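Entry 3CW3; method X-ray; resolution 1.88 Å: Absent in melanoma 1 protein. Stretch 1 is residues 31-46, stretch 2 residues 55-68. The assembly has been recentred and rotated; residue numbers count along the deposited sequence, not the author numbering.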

# COMPACT_ATOMS: atom_id res chain seq x y z
N SER A 31 9.82 1.50 0.45
CA SER A 31 10.43 2.83 0.55
C SER A 31 9.44 3.79 1.21
O SER A 31 8.26 3.46 1.35
N PRO A 32 9.91 4.98 1.61
CA PRO A 32 9.02 5.97 2.25
C PRO A 32 7.91 6.43 1.31
O PRO A 32 6.83 6.82 1.75
N VAL A 33 8.20 6.39 0.02
CA VAL A 33 7.23 6.79 -0.99
C VAL A 33 7.19 5.73 -2.09
O VAL A 33 8.19 5.47 -2.76
N ILE A 34 6.03 5.12 -2.26
CA ILE A 34 5.86 4.09 -3.28
C ILE A 34 4.67 4.42 -4.16
O ILE A 34 3.77 5.17 -3.76
N LEU A 35 4.67 3.88 -5.36
CA LEU A 35 3.56 4.10 -6.28
C LEU A 35 2.81 2.78 -6.42
O LEU A 35 3.38 1.78 -6.85
N ILE A 36 1.55 2.79 -6.01
CA ILE A 36 0.70 1.61 -6.11
C ILE A 36 -0.14 1.83 -7.36
O ILE A 36 -0.89 2.80 -7.44
N LYS A 37 -0.02 0.93 -8.32
CA LYS A 37 -0.78 1.05 -9.55
C LYS A 37 -1.72 -0.12 -9.77
O LYS A 37 -1.29 -1.22 -10.14
N VAL A 38 -3.01 0.11 -9.52
CA VAL A 38 -3.99 -0.94 -9.75
C VAL A 38 -4.25 -0.89 -11.25
O VAL A 38 -4.85 0.07 -11.75
N VAL A 39 -3.77 -1.90 -11.96
CA VAL A 39 -3.92 -1.99 -13.40
C VAL A 39 -5.34 -2.42 -13.76
O VAL A 39 -5.93 -1.93 -14.72
N ARG A 40 -5.88 -3.34 -12.97
CA ARG A 40 -7.24 -3.82 -13.18
C ARG A 40 -7.73 -4.52 -11.92
O ARG A 40 -6.93 -5.04 -11.13
N GLY A 41 -9.04 -4.51 -11.74
CA GLY A 41 -9.63 -5.15 -10.58
C GLY A 41 -9.73 -4.22 -9.39
O GLY A 41 -9.58 -3.00 -9.51
N CYS A 42 -10.00 -4.81 -8.23
CA CYS A 42 -10.12 -4.06 -6.99
C CYS A 42 -9.25 -4.73 -5.94
O CYS A 42 -9.11 -5.96 -5.94
N TRP A 43 -8.67 -3.93 -5.06
CA TRP A 43 -7.79 -4.47 -4.04
C TRP A 43 -7.95 -3.74 -2.72
O TRP A 43 -8.54 -2.67 -2.65
N ILE A 44 -7.41 -4.34 -1.66
CA ILE A 44 -7.44 -3.73 -0.35
C ILE A 44 -6.06 -3.89 0.27
O ILE A 44 -5.53 -5.00 0.34
N LEU A 45 -5.48 -2.78 0.72
CA LEU A 45 -4.18 -2.83 1.37
C LEU A 45 -4.47 -2.82 2.87
O LEU A 45 -5.22 -1.96 3.34
N TYR A 46 -3.91 -3.77 3.60
CA TYR A 46 -4.12 -3.84 5.04
C TYR A 46 -2.84 -3.53 5.81
O TYR A 46 -1.74 -3.86 5.38
N SER A 55 -7.24 -0.21 6.85
CA SER A 55 -7.26 -0.65 5.47
C SER A 55 -7.40 0.49 4.46
O SER A 55 -7.90 1.56 4.78
N ILE A 56 -6.94 0.22 3.25
CA ILE A 56 -7.04 1.20 2.17
C ILE A 56 -7.65 0.48 0.98
O ILE A 56 -7.01 -0.36 0.35
N PRO A 57 -8.91 0.80 0.66
CA PRO A 57 -9.57 0.16 -0.49
C PRO A 57 -9.04 0.81 -1.76
O PRO A 57 -8.81 2.03 -1.78
N LEU A 58 -8.86 0.02 -2.80
CA LEU A 58 -8.34 0.55 -4.06
C LEU A 58 -9.03 -0.01 -5.29
O LEU A 58 -9.35 -1.19 -5.36
N GLU A 59 -9.25 0.87 -6.27
CA GLU A 59 -9.83 0.48 -7.54
C GLU A 59 -8.82 0.93 -8.60
O GLU A 59 -7.79 1.52 -8.26
N GLU A 60 -9.10 0.63 -9.86
CA GLU A 60 -8.19 0.99 -10.94
C GLU A 60 -7.64 2.41 -10.83
O GLU A 60 -8.39 3.37 -10.64
N GLY A 61 -6.32 2.53 -10.94
CA GLY A 61 -5.70 3.84 -10.85
C GLY A 61 -4.38 3.83 -10.13
O GLY A 61 -3.90 2.77 -9.71
N GLU A 62 -3.78 5.00 -9.97
CA GLU A 62 -2.49 5.13 -9.31
C GLU A 62 -2.57 5.92 -8.02
O GLU A 62 -3.28 6.93 -7.93
N LEU A 63 -1.82 5.47 -7.02
CA LEU A 63 -1.79 6.14 -5.73
C LEU A 63 -0.36 6.16 -5.20
O LEU A 63 0.27 5.12 -5.02
N GLU A 64 0.15 7.36 -4.96
CA GLU A 64 1.49 7.48 -4.41
C GLU A 64 1.31 7.35 -2.91
O GLU A 64 0.83 8.28 -2.25
N LEU A 65 1.66 6.20 -2.37
CA LEU A 65 1.51 5.94 -0.94
C LEU A 65 2.73 6.34 -0.14
O LEU A 65 3.87 6.14 -0.57
N SER A 66 2.47 6.89 1.04
CA SER A 66 3.52 7.32 1.95
C SER A 66 2.88 7.58 3.31
O SER A 66 1.66 7.47 3.46
N GLY A 67 3.71 7.94 4.29
CA GLY A 67 3.20 8.24 5.61
C GLY A 67 3.06 7.05 6.53
O GLY A 67 3.51 5.94 6.22
N LEU A 68 2.43 7.28 7.68
CA LEU A 68 2.22 6.23 8.67
C LEU A 68 0.72 5.97 8.80
O LEU A 68 -0.10 6.88 8.65

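Antiparallel strands sort their side chains by alternation: successive residues project to opposite faces of the sheet, so one face can be oily while the other meets solvent. The two stretches of absent in melanoma 1 protein illustrate the principle, with two ladders separated by a shift in register.

At the start of stretch 1, the carbonyl of Pro32 is tied to Gly67 by a water, which donates to Pro32 O (2.7 Å) and accepts from Gly67 N (2.6 Å). Val33, rotamer t, lays CG1 3.5 Å from Glu64 CG, using the aliphatic part of an acidic side chain. Ile34 turns to the other face. In its p, t conformation it places CG1 3.8 Å from Leu65 CB, while paired backbone hydrogen bonds, Ile34 N to Leu65 O (2.9 Å) and Leu65 N to Ile34 O (2.7 Å), hold the two residues in register. Leu35 (t, p) returns to the face of Val33, its CD2 3.9 Å from Glu62 OE1.

Ile36, m at both chi angles, shares the face of Ile34 and bridges two leucines: CG2 lies 3.8 Å from Leu58 CD1, and CG1 4.2 Å from Leu65 CB. Lys37 alternates back. Its chain is extended through three t angles before chi4 turns to p, and NZ forms a salt bridge with Glu62 OE2 at 2.9 Å; Glu62 is its directly paired neighbour, so the charges meet across the ladder. Val38 (t) returns to the apolar face, with CG2 3.9 Å from Leu58 CB. Its partner Gly61 has no side chain, and the backbone angles there themselves call for glycine.

Where the ladders part, water takes over. One molecule donates to both Val39 O (2.8 Å) and Glu60 OE1 (2.6 Å); another donates to Gly41 O (2.6 Å) and accepts from Glu60 N (2.8 Å). Cys42, rotamer m, keeps SG 4.2 Å from Glu59 CG. Trp43 (m, chi2 76°) starts on the apolar face, but its ring leads away from stretch 2, and NE1 makes a weak hydrogen bond to Arg40 O at 3.4 Å.

Ile44 (m, t) lies on the other face, its CG2 3.9 Å from Ser55 CB. Leu45 (m, t) links the two ladders: its CD1 is 3.6 Å from Leu58 CD1 and 3.8 Å from Leu65 CD1, while its CB sits 4.1 Å from Ile56 CB. Tyr46 (m, chi2 97°) closes the series, its CE2 3.8 Å from Ser55 CB in an oblique approach.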

# COMPACT_ATOMS: atom_id res chain seq x y z
CB SER A 31 10.80 3.35 -0.84
OG SER A 31 11.75 2.52 -1.48
CB PRO A 32 9.98 7.11 2.60
CG PRO A 32 11.28 6.38 2.86
CD PRO A 32 11.32 5.40 1.71
CB VAL A 33 7.61 8.15 -1.62
CG1 VAL A 33 6.57 8.53 -2.68
CG2 VAL A 33 7.70 9.21 -0.54
CB ILE A 34 5.64 2.70 -2.65
CG1 ILE A 34 4.38 2.71 -1.79
CG2 ILE A 34 6.85 2.31 -1.80
CD1 ILE A 34 4.05 1.38 -1.16
CB LEU A 35 4.09 4.55 -7.65
CG LEU A 35 3.02 4.81 -8.72
CD1 LEU A 35 2.15 5.99 -8.30
CD2 LEU A 35 3.71 5.10 -10.05
CB ILE A 36 -0.28 1.49 -4.91
CG1 ILE A 36 0.49 1.46 -3.58
CG2 ILE A 36 -1.13 0.25 -5.08
CD1 ILE A 36 1.46 0.30 -3.44
CB LYS A 37 0.18 1.17 -10.75
CG LYS A 37 -0.52 1.35 -12.09
CD LYS A 37 0.49 1.53 -13.22
CE LYS A 37 -0.21 1.65 -14.57
NZ LYS A 37 -1.12 2.83 -14.61
CB VAL A 38 -5.31 -0.70 -8.97
CG1 VAL A 38 -6.37 -1.69 -9.43
CG2 VAL A 38 -5.07 -0.87 -7.47
CB VAL A 39 -2.92 -3.01 -13.98
CG1 VAL A 39 -3.09 -3.11 -15.48
CG2 VAL A 39 -1.50 -2.60 -13.63
CB ARG A 40 -7.31 -4.76 -14.38
CG ARG A 40 -6.30 -5.89 -14.35
CD ARG A 40 -6.46 -6.82 -15.54
NE ARG A 40 -5.51 -7.93 -15.46
CZ ARG A 40 -4.27 -7.89 -15.93
NH1 ARG A 40 -3.82 -6.81 -16.55
NH2 ARG A 40 -3.47 -8.94 -15.75
CB CYS A 42 -11.58 -4.02 -6.52
SG CYS A 42 -12.70 -3.25 -7.73
CB TRP A 43 -6.34 -4.34 -4.48
CG TRP A 43 -6.04 -5.03 -5.77
CD1 TRP A 43 -6.37 -4.62 -7.03
CD2 TRP A 43 -5.37 -6.28 -5.91
NE1 TRP A 43 -5.95 -5.55 -7.95
CE2 TRP A 43 -5.33 -6.58 -7.29
CE3 TRP A 43 -4.80 -7.19 -5.01
CZ2 TRP A 43 -4.74 -7.74 -7.79
CZ3 TRP A 43 -4.21 -8.35 -5.51
CH2 TRP A 43 -4.19 -8.61 -6.89
CB ILE A 44 -8.44 -4.41 0.60
CG1 ILE A 44 -9.84 -4.41 -0.00
CG2 ILE A 44 -8.46 -3.65 1.93
CD1 ILE A 44 -10.82 -5.27 0.76
CB LEU A 45 -3.34 -1.61 1.00
CG LEU A 45 -3.11 -1.31 -0.48
CD1 LEU A 45 -2.21 -0.09 -0.60
CD2 LEU A 45 -2.47 -2.51 -1.17
CB TYR A 46 -4.62 -5.22 5.46
CG TYR A 46 -6.07 -5.49 5.14
CD1 TYR A 46 -6.45 -6.17 3.99
CD2 TYR A 46 -7.08 -5.09 6.02
CE1 TYR A 46 -7.80 -6.46 3.72
CE2 TYR A 46 -8.42 -5.36 5.77
CZ TYR A 46 -8.77 -6.05 4.63
OH TYR A 46 -10.10 -6.35 4.41
CB SER A 55 -8.42 -1.61 5.26
OG SER A 55 -9.65 -0.97 5.57
CB ILE A 56 -5.67 1.74 1.74
CG1 ILE A 56 -4.99 2.46 2.91
CG2 ILE A 56 -5.85 2.70 0.56
CD1 ILE A 56 -3.61 3.00 2.56
CB PRO A 57 -11.04 0.44 -0.23
CG PRO A 57 -11.00 1.81 0.38
CD PRO A 57 -9.83 1.72 1.35
CB LEU A 58 -6.84 0.25 -4.17
CG LEU A 58 -5.90 0.92 -3.17
CD1 LEU A 58 -4.49 0.38 -3.36
CD2 LEU A 58 -5.93 2.43 -3.39
CB GLU A 59 -11.19 1.16 -7.75
CG GLU A 59 -12.23 0.75 -6.72
CD GLU A 59 -13.62 1.26 -7.03
OE1 GLU A 59 -13.74 2.34 -7.66
OE2 GLU A 59 -14.60 0.59 -6.64
CB GLU A 60 -8.91 0.81 -12.29
CG GLU A 60 -8.05 1.10 -13.50
CD GLU A 60 -8.78 0.83 -14.80
OE1 GLU A 60 -8.22 1.11 -15.88
OE2 GLU A 60 -9.93 0.33 -14.74
CB GLU A 62 -1.48 5.80 -10.23
CG GLU A 62 -0.83 4.87 -11.23
CD GLU A 62 0.02 5.62 -12.24
OE1 GLU A 62 0.65 6.63 -11.86
OE2 GLU A 62 0.07 5.18 -13.41
CB LEU A 63 -2.69 5.43 -4.72
CG LEU A 63 -2.68 6.01 -3.29
CD1 LEU A 63 -3.26 7.42 -3.29
CD2 LEU A 63 -3.49 5.11 -2.38
CB GLU A 64 2.10 8.84 -4.76
CG GLU A 64 3.53 9.02 -4.28
CD GLU A 64 4.17 10.28 -4.81
OE1 GLU A 64 4.36 10.37 -6.05
OE2 GLU A 64 4.48 11.18 -4.01
CB LEU A 65 1.20 4.47 -0.69
CG LEU A 65 -0.05 4.16 0.13
CD1 LEU A 65 -0.01 2.71 0.58
CD2 LEU A 65 -0.14 5.08 1.33
CB SER A 66 4.15 8.62 1.45
OG SER A 66 3.20 9.68 1.48
CB LEU A 68 2.79 6.66 10.02
CG LEU A 68 4.27 7.07 10.03
CD1 LEU A 68 4.61 7.73 11.36
CD2 LEU A 68 5.15 5.85 9.78
O HOH W 1 6.27 7.86 4.15
O HOH W 2 -5.68 0.62 -15.77
O HOH W 3 -11.24 -1.15 -10.42